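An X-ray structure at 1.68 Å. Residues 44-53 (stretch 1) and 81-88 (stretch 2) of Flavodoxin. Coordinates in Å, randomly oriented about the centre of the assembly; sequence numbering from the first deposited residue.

Stretch 1 44-53: ELKEAEAIAV
Stretch 2, residues 81-88: GKIGAAFG

Two adjacent parallel β-strands of the flavodoxin sheet, residues 50-53 and 83-88, form this contact, and a lysine just before the second strand ties it to the end of the helix preceding the first. The strands run 15° apart, their axes approaching to 4.6 Å, in the register Ala 50-Ile 83, Ile 51-Gly 84, Ala 52-Ala 85 and Val 53-Ala 86 (CA-CA 4.3-5.1 Å). Extended backbones (phi/psi -130/116 at Ile 51) let hydrogen bonds alternate in direction: Ile 51 N to Ile 83 O (2.9 Å), Ala 85 N to Ile 51 O (3.2 Å), Val 53 N to Ala 85 O (2.8 Å) and Phe 87 N to Val 53 O (3.1 Å). A weak bond from Ile 83 N to Glu 49 O (3.4 Å) begins the ladder.

On one face, Ala 50 CB lies 3.8 Å from Ile 83 CB and Ala 52 CB 3.9 Å from Ala 85 CB. The opposite face carries Ile 51 (m, t), Val 53 (t) and Ala 86, with Gly 84 contributing no side chain. Phe 87 (chi1 66°, chi2 -81°) brings CE1 to 4.1 Å from Ala 52 CB.

The helix that includes 44-47 gives way at Ala 48 (-78/142). Lys 82, extended as m, t, t, t, donates from NZ to the backbone carbonyls Lys 46 O (2.9 Å) and Ala 48 O (2.8 Å).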

ATOM      1  N   GLU A  44       2.697  14.007   4.821  1.00 17.18           N
ATOM      2  CA  GLU A  44       3.540  12.881   4.422  1.00 18.39           C
ATOM      3  C   GLU A  44       3.045  12.252   3.125  1.00 19.67           C
ATOM      4  O   GLU A  44       3.850  11.806   2.299  1.00 18.02           O
ATOM      5  CB  GLU A  44       3.602  11.849   5.549  1.00 19.51           C
ATOM      6  CG  GLU A  44       4.353  12.389   6.762  1.00 25.47           C
ATOM      7  CD  GLU A  44       4.304  11.473   7.974  1.00 30.24           C
ATOM      8  OE1 GLU A  44       3.248  10.862   8.238  1.00 22.82           O
ATOM      9  OE2 GLU A  44       5.334  11.387   8.676  1.00 32.49           O
ATOM     10  N   LEU A  45       1.722  12.200   2.930  1.00 14.88           N
ATOM     11  CA  LEU A  45       1.176  11.724   1.662  1.00 15.29           C
ATOM     12  C   LEU A  45       1.503  12.694   0.530  1.00 17.13           C
ATOM     13  O   LEU A  45       1.906  12.272  -0.561  1.00 16.92           O
ATOM     14  CB  LEU A  45      -0.344  11.546   1.782  1.00 15.77           C
ATOM     15  CG  LEU A  45      -0.838  10.439   2.720  1.00 18.67           C
ATOM     16  CD1 LEU A  45      -2.361  10.437   2.782  1.00 19.07           C
ATOM     17  CD2 LEU A  45      -0.315   9.091   2.288  1.00 19.37           C
ATOM     18  N   LYS A  46       1.332  14.000   0.777  1.00 15.43           N
ATOM     19  CA  LYS A  46       1.625  15.006  -0.242  1.00 16.28           C
ATOM     20  C   LYS A  46       3.088  14.955  -0.664  1.00 17.53           C
ATOM     21  O   LYS A  46       3.409  15.161  -1.840  1.00 18.44           O
ATOM     22  CB  LYS A  46       1.286  16.404   0.281  1.00 16.49           C
ATOM     23  CG  LYS A  46      -0.199  16.659   0.525  1.00 16.78           C
ATOM     24  CD  LYS A  46      -0.390  17.995   1.237  1.00 22.14           C
ATOM     25  CE  LYS A  46      -1.832  18.473   1.154  1.00 20.30           C
ATOM     26  NZ  LYS A  46      -1.977  19.863   1.705  1.00 21.56           N
ATOM     27  N   GLU A  47       3.987  14.680   0.281  1.00 17.10           N
ATOM     28  CA  GLU A  47       5.416  14.680  -0.021  1.00 16.73           C
ATOM     29  C   GLU A  47       5.825  13.493  -0.893  1.00 16.47           C
ATOM     30  O   GLU A  47       6.794  13.591  -1.654  1.00 18.63           O
ATOM     31  CB  GLU A  47       6.207  14.673   1.292  1.00 27.01           C
ATOM     32  CG  GLU A  47       7.712  14.477   1.131  1.00 48.36           C
ATOM     33  CD  GLU A  47       8.412  14.102   2.432  1.00 56.93           C
ATOM     34  OE1 GLU A  47       9.645  14.284   2.502  1.00 59.30           O
ATOM     35  OE2 GLU A  47       7.740  13.623   3.375  1.00 52.00           O
ATOM     36  N   ALA A  48       5.108  12.378  -0.807  1.00 17.37           N
ATOM     37  CA  ALA A  48       5.562  11.128  -1.414  1.00 17.14           C
ATOM     38  C   ALA A  48       5.329  11.092  -2.923  1.00 19.32           C
ATOM     39  O   ALA A  48       4.305  11.571  -3.419  1.00 18.53           O
ATOM     40  CB  ALA A  48       4.846   9.947  -0.758  1.00 15.75           C
ATOM     41  N   GLU A  49       6.291  10.503  -3.652  1.00 17.90           N
ATOM     42  CA  GLU A  49       6.120  10.235  -5.080  1.00 18.46           C
ATOM     43  C   GLU A  49       5.316   8.964  -5.333  1.00 18.67           C
ATOM     44  O   GLU A  49       4.699   8.830  -6.397  1.00 19.95           O
ATOM     45  CB  GLU A  49       7.481  10.101  -5.777  1.00 19.06           C
ATOM     46  CG  GLU A  49       8.059  11.419  -6.301  1.00 26.14           C
ATOM     47  CD  GLU A  49       8.703  12.224  -5.204  1.00 32.94           C
ATOM     48  OE1 GLU A  49       9.090  11.628  -4.173  1.00 31.71           O
ATOM     49  OE2 GLU A  49       8.832  13.454  -5.365  1.00 28.91           O
ATOM     50  N   ALA A  50       5.314   8.025  -4.383  1.00 14.84           N
ATOM     51  CA  ALA A  50       4.586   6.770  -4.517  1.00 13.39           C
ATOM     52  C   ALA A  50       3.906   6.469  -3.191  1.00 14.81           C
ATOM     53  O   ALA A  50       4.498   6.666  -2.125  1.00 16.09           O
ATOM     54  CB  ALA A  50       5.514   5.601  -4.898  1.00 16.31           C
ATOM     55  N   ILE A  51       2.666   5.999  -3.263  1.00 12.62           N
ATOM     56  CA  ILE A  51       1.875   5.680  -2.079  1.00 11.84           C
ATOM     57  C   ILE A  51       1.318   4.279  -2.263  1.00 11.19           C
ATOM     58  O   ILE A  51       0.507   4.047  -3.171  1.00 13.64           O
ATOM     59  CB  ILE A  51       0.732   6.685  -1.856  1.00 11.62           C
ATOM     60  CG1 ILE A  51       1.295   8.098  -1.684  1.00 13.22           C
ATOM     61  CG2 ILE A  51      -0.109   6.270  -0.638  1.00 14.94           C
ATOM     62  CD1 ILE A  51       0.233   9.217  -1.804  1.00 14.71           C
ATOM     63  N   ALA A  52       1.742   3.350  -1.403  1.00 11.94           N
ATOM     64  CA  ALA A  52       1.199   1.997  -1.371  1.00 10.31           C
ATOM     65  C   ALA A  52       0.239   1.907  -0.192  1.00 11.61           C
ATOM     66  O   ALA A  52       0.540   2.413   0.894  1.00 14.57           O
ATOM     67  CB  ALA A  52       2.320   0.953  -1.234  1.00 10.95           C
ATOM     68  N   VAL A  53      -0.938   1.318  -0.415  1.00 11.19           N
ATOM     69  CA  VAL A  53      -1.968   1.253   0.620  1.00 13.33           C
ATOM     70  C   VAL A  53      -2.415  -0.194   0.785  1.00 15.77           C
ATOM     71  O   VAL A  53      -2.726  -0.862  -0.208  1.00 12.31           O
ATOM     72  CB  VAL A  53      -3.170   2.151   0.282  1.00 11.47           C
ATOM     73  CG1 VAL A  53      -4.274   2.003   1.334  1.00 15.47           C
ATOM     74  CG2 VAL A  53      -2.730   3.630   0.191  1.00 12.52           C
ATOM     75  N   GLY A  81      -1.808  11.542 -10.707  1.00 17.49           N
ATOM     76  CA  GLY A  81      -0.557  11.324 -11.406  1.00 18.47           C
ATOM     77  C   GLY A  81       0.512  10.586 -10.620  1.00 19.25           C
ATOM     78  O   GLY A  81       1.570  10.280 -11.185  1.00 21.07           O
ATOM     79  N   LYS A  82       0.282  10.299  -9.340  1.00 17.44           N
ATOM     80  CA  LYS A  82       1.292   9.637  -8.534  1.00 17.33           C
ATOM     81  C   LYS A  82       1.241   8.126  -8.731  1.00 16.89           C
ATOM     82  O   LYS A  82       0.231   7.558  -9.153  1.00 19.35           O
ATOM     83  CB  LYS A  82       1.104   9.947  -7.047  1.00 17.07           C
ATOM     84  CG  LYS A  82       1.401  11.386  -6.689  1.00 20.06           C
ATOM     85  CD  LYS A  82       1.446  11.540  -5.172  1.00 19.37           C
ATOM     86  CE  LYS A  82       1.810  12.960  -4.780  1.00 19.61           C
ATOM     87  NZ  LYS A  82       1.976  13.071  -3.299  1.00 17.68           N
ATOM     88  N   ILE A  83       2.365   7.487  -8.405  1.00 14.76           N
ATOM     89  CA  ILE A  83       2.458   6.034  -8.424  1.00 12.75           C
ATOM     90  C   ILE A  83       1.686   5.482  -7.236  1.00 15.06           C
ATOM     91  O   ILE A  83       1.902   5.899  -6.092  1.00 15.60           O
ATOM     92  CB  ILE A  83       3.926   5.596  -8.363  1.00 15.49           C
ATOM     93  CG1 ILE A  83       4.705   6.123  -9.574  1.00 18.19           C
ATOM     94  CG2 ILE A  83       4.021   4.074  -8.208  1.00 14.94           C
ATOM     95  CD1 ILE A  83       6.194   6.307  -9.284  1.00 20.21           C
ATOM     96  N   GLY A  84       0.777   4.554  -7.497  1.00 15.70           N
ATOM     97  CA  GLY A  84       0.094   3.866  -6.417  1.00 15.41           C
ATOM     98  C   GLY A  84       0.353   2.372  -6.421  1.00 14.72           C
ATOM     99  O   GLY A  84       0.745   1.811  -7.449  1.00 15.34           O
ATOM    100  N   ALA A  85       0.144   1.720  -5.276  1.00 11.81           N
ATOM    101  CA  ALA A  85       0.207   0.265  -5.182  1.00 11.93           C
ATOM    102  C   ALA A  85      -0.783  -0.178  -4.116  1.00 14.20           C
ATOM    103  O   ALA A  85      -1.042   0.547  -3.154  1.00 14.27           O
ATOM    104  CB  ALA A  85       1.623  -0.232  -4.849  1.00 12.58           C
ATOM    105  N   ALA A  86      -1.333  -1.380  -4.282  1.00 10.70           N
ATOM    106  CA  ALA A  86      -2.389  -1.866  -3.404  1.00 10.66           C
ATOM    107  C   ALA A  86      -2.050  -3.274  -2.937  1.00 13.83           C
ATOM    108  O   ALA A  86      -1.566  -4.087  -3.733  1.00 12.70           O
ATOM    109  CB  ALA A  86      -3.753  -1.856  -4.134  1.00 11.44           C
ATOM    110  N   PHE A  87      -2.316  -3.571  -1.657  1.00 10.67           N
ATOM    111  CA  PHE A  87      -1.961  -4.881  -1.120  1.00 10.37           C
ATOM    112  C   PHE A  87      -2.821  -5.214   0.093  1.00  9.86           C
ATOM    113  O   PHE A  87      -3.562  -4.375   0.609  1.00 11.24           O
ATOM    114  CB  PHE A  87      -0.467  -4.963  -0.749  1.00 12.64           C
ATOM    115  CG  PHE A  87      -0.063  -4.058   0.402  1.00 11.95           C
ATOM    116  CD1 PHE A  87       0.189  -2.717   0.181  1.00 11.84           C
ATOM    117  CD2 PHE A  87       0.106  -4.573   1.686  1.00  9.83           C
ATOM    118  CE1 PHE A  87       0.570  -1.865   1.228  1.00 12.10           C
ATOM    119  CE2 PHE A  87       0.491  -3.748   2.743  1.00 10.60           C
ATOM    120  CZ  PHE A  87       0.724  -2.389   2.519  1.00 13.55           C
ATOM    121  N   GLY A  88      -2.705  -6.465   0.550  1.00 10.79           N
ATOM    122  CA  GLY A  88      -3.354  -6.847   1.800  1.00 10.43           C
ATOM    123  C   GLY A  88      -3.401  -8.341   2.047  1.00 12.98           C
ATOM    124  O   GLY A  88      -3.227  -9.133   1.121  1.00 13.00           O
TER